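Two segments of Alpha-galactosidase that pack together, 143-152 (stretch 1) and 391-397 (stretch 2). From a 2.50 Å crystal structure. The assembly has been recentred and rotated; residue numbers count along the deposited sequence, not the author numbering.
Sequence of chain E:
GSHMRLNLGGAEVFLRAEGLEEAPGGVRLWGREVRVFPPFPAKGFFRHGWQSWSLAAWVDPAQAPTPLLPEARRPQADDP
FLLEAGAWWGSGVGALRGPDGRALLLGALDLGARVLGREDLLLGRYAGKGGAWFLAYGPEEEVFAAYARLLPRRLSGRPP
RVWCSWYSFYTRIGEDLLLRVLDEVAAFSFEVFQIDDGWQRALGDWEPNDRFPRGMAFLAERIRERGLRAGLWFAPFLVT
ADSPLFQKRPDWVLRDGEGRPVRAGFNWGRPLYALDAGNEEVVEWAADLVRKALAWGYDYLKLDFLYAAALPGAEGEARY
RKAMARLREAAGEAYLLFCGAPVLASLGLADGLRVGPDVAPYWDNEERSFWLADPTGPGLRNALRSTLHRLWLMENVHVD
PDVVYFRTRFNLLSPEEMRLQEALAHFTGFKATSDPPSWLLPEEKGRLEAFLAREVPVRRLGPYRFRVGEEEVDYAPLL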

# COMPACT_ATOMS: atom_id res chain seq x y z
N VAL E 143 -23.35 42.96 7.70
CA VAL E 143 -23.95 41.63 7.68
C VAL E 143 -23.55 40.84 8.93
O VAL E 143 -24.39 40.17 9.55
CB VAL E 143 -23.55 40.96 6.34
CG1 VAL E 143 -22.83 39.67 6.52
CG2 VAL E 143 -24.74 40.81 5.42
N PHE E 144 -22.30 40.97 9.38
CA PHE E 144 -21.88 40.30 10.60
C PHE E 144 -22.45 40.96 11.84
O PHE E 144 -22.76 40.29 12.83
CB PHE E 144 -20.36 40.24 10.69
CG PHE E 144 -19.77 39.09 9.94
CD1 PHE E 144 -19.51 39.20 8.58
CD2 PHE E 144 -19.53 37.89 10.59
CE1 PHE E 144 -18.99 38.13 7.88
CE2 PHE E 144 -19.00 36.80 9.90
CZ PHE E 144 -18.72 36.93 8.54
N ALA E 145 -22.60 42.29 11.82
CA ALA E 145 -23.24 42.99 12.93
C ALA E 145 -24.72 42.61 13.05
O ALA E 145 -25.26 42.57 14.16
CB ALA E 145 -23.08 44.50 12.76
N ALA E 146 -25.39 42.32 11.93
CA ALA E 146 -26.79 41.95 12.00
C ALA E 146 -26.97 40.53 12.52
O ALA E 146 -27.96 40.24 13.19
CB ALA E 146 -27.45 42.11 10.62
N TYR E 147 -26.03 39.64 12.22
CA TYR E 147 -26.05 38.30 12.80
C TYR E 147 -25.82 38.36 14.31
O TYR E 147 -26.54 37.70 15.08
CB TYR E 147 -24.99 37.42 12.11
CG TYR E 147 -24.83 36.00 12.65
CD1 TYR E 147 -25.93 35.17 12.88
CD2 TYR E 147 -23.56 35.47 12.89
CE1 TYR E 147 -25.77 33.88 13.35
CE2 TYR E 147 -23.39 34.18 13.37
CZ TYR E 147 -24.49 33.39 13.59
OH TYR E 147 -24.31 32.11 14.06
N ALA E 148 -24.84 39.16 14.75
CA ALA E 148 -24.52 39.21 16.17
C ALA E 148 -25.71 39.65 17.02
O ALA E 148 -25.86 39.17 18.15
CB ALA E 148 -23.32 40.13 16.41
N ARG E 149 -26.58 40.52 16.48
CA ARG E 149 -27.74 40.98 17.24
C ARG E 149 -28.71 39.86 17.54
O ARG E 149 -29.45 39.93 18.53
CB ARG E 149 -28.46 42.09 16.50
CG ARG E 149 -27.78 43.44 16.64
CD ARG E 149 -28.27 44.40 15.61
NE ARG E 149 -27.22 45.34 15.22
CZ ARG E 149 -26.99 45.71 13.97
NH1 ARG E 149 -27.74 45.22 12.99
NH2 ARG E 149 -26.02 46.57 13.70
N LEU E 150 -28.72 38.82 16.72
CA LEU E 150 -29.63 37.70 16.93
C LEU E 150 -29.05 36.62 17.84
O LEU E 150 -29.68 35.58 18.03
CB LEU E 150 -30.02 37.11 15.57
CG LEU E 150 -30.73 38.18 14.75
CD1 LEU E 150 -30.96 37.72 13.33
CD2 LEU E 150 -32.06 38.54 15.42
N LEU E 151 -27.88 36.83 18.41
CA LEU E 151 -27.29 35.85 19.30
C LEU E 151 -27.46 36.29 20.75
O LEU E 151 -27.77 37.45 21.03
CB LEU E 151 -25.81 35.65 18.96
CG LEU E 151 -25.52 35.14 17.55
CD1 LEU E 151 -24.03 35.08 17.27
CD2 LEU E 151 -26.18 33.79 17.33
N PRO E 152 -27.27 35.39 21.71
CA PRO E 152 -27.31 35.81 23.11
C PRO E 152 -26.24 36.85 23.38
O PRO E 152 -25.18 36.89 22.75
CB PRO E 152 -27.04 34.51 23.88
CG PRO E 152 -27.46 33.43 22.93
CD PRO E 152 -27.07 33.93 21.59
N LEU E 391 -14.26 40.28 15.92
CA LEU E 391 -14.57 41.50 16.66
C LEU E 391 -16.06 41.81 16.64
O LEU E 391 -16.54 42.49 17.56
CB LEU E 391 -13.77 42.67 16.12
CG LEU E 391 -12.26 42.57 16.35
CD1 LEU E 391 -11.53 43.66 15.63
CD2 LEU E 391 -11.95 42.63 17.84
N TRP E 392 -16.81 41.29 15.66
CA TRP E 392 -18.26 41.45 15.63
C TRP E 392 -18.94 40.88 16.87
O TRP E 392 -20.09 41.22 17.14
CB TRP E 392 -18.85 40.80 14.37
CG TRP E 392 -18.33 39.43 14.08
CD1 TRP E 392 -17.14 39.11 13.49
CD2 TRP E 392 -18.97 38.17 14.37
NE1 TRP E 392 -17.00 37.74 13.41
CE2 TRP E 392 -18.11 37.15 13.93
CE3 TRP E 392 -20.19 37.82 14.96
CZ2 TRP E 392 -18.43 35.80 14.07
CZ3 TRP E 392 -20.50 36.50 15.09
CH2 TRP E 392 -19.62 35.50 14.65
N LEU E 393 -18.26 40.03 17.63
CA LEU E 393 -18.83 39.53 18.87
C LEU E 393 -18.82 40.55 20.00
O LEU E 393 -19.27 40.21 21.10
CB LEU E 393 -18.09 38.28 19.33
CG LEU E 393 -18.40 37.15 18.35
CD1 LEU E 393 -17.38 36.05 18.54
CD2 LEU E 393 -19.83 36.67 18.54
N MET E 394 -18.31 41.76 19.78
CA MET E 394 -18.34 42.79 20.82
C MET E 394 -19.76 43.21 21.15
O MET E 394 -19.99 43.85 22.17
CB MET E 394 -17.53 44.01 20.38
CG MET E 394 -16.02 43.83 20.54
SD MET E 394 -15.20 45.23 19.80
CE MET E 394 -15.68 46.55 20.94
N GLU E 395 -20.71 42.86 20.28
CA GLU E 395 -22.13 42.99 20.57
C GLU E 395 -22.57 42.07 21.71
O GLU E 395 -23.52 42.37 22.43
CB GLU E 395 -22.92 42.67 19.30
CG GLU E 395 -24.42 42.68 19.48
CD GLU E 395 -24.99 44.08 19.62
OE1 GLU E 395 -24.27 45.08 19.31
OE2 GLU E 395 -26.17 44.19 20.04
N ASN E 396 -21.89 40.93 21.89
CA ASN E 396 -22.43 39.85 22.69
C ASN E 396 -21.64 39.53 23.94
O ASN E 396 -22.17 38.86 24.82
CB ASN E 396 -22.54 38.57 21.85
CG ASN E 396 -23.27 38.79 20.55
OD1 ASN E 396 -22.68 39.27 19.58
ND2 ASN E 396 -24.55 38.45 20.51
N VAL E 397 -20.39 39.99 24.05
CA VAL E 397 -19.53 39.60 25.16
C VAL E 397 -18.33 40.53 25.13
O VAL E 397 -18.04 41.14 24.09
CB VAL E 397 -19.11 38.11 25.02
CG1 VAL E 397 -18.30 37.89 23.76
CG2 VAL E 397 -18.34 37.62 26.24
O HOH W 1 -23.79 43.84 16.42

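The last turns of a helix and the loop that follows it pack against a 3-10 segment and the residue after it, more than 240 residues away in sequence, burying 449 Å² in all. Phe-144 makes the first contact: its ring edge is directed at the face of Trp-392, with CD2 3.7 Å from Trp-392 CE2 and the planes inclined at 54°. The broad apolar indole, with 112 Å² covered, the most of any residue here, also offers a surface to Tyr-147 and Leu-151. At the next residue, Ala-145 O accepts a hydrogen bond from a water (3.0 Å to the water O), which also donates a weak one to Glu-395 OE1. The CA-to-CB bond of Tyr-147 points sideways to stretch 2, but its ring comes nearer and meets the indole obliquely, CD2 lying 3.9 Å from Trp-392 CZ3.

The backbones come close at Ala-148, and again at Pro-152. The small Ala-148 side chain fits among Trp-392, Glu-395 and Asn-396, with CB 3.5 Å from Trp-392 O. Leu-151 sets CD1 4.4 Å from Trp-392 CZ3, at the indole edge. The CA-to-CB bond of Pro-152 points away. The buried Asn-396 amide carries two N-H hydrogens, one for each carbonyl: ND2 donates to Ala-148 O and Pro-152 O, both at 2.8 Å, fastening helix and loop to stretch 2.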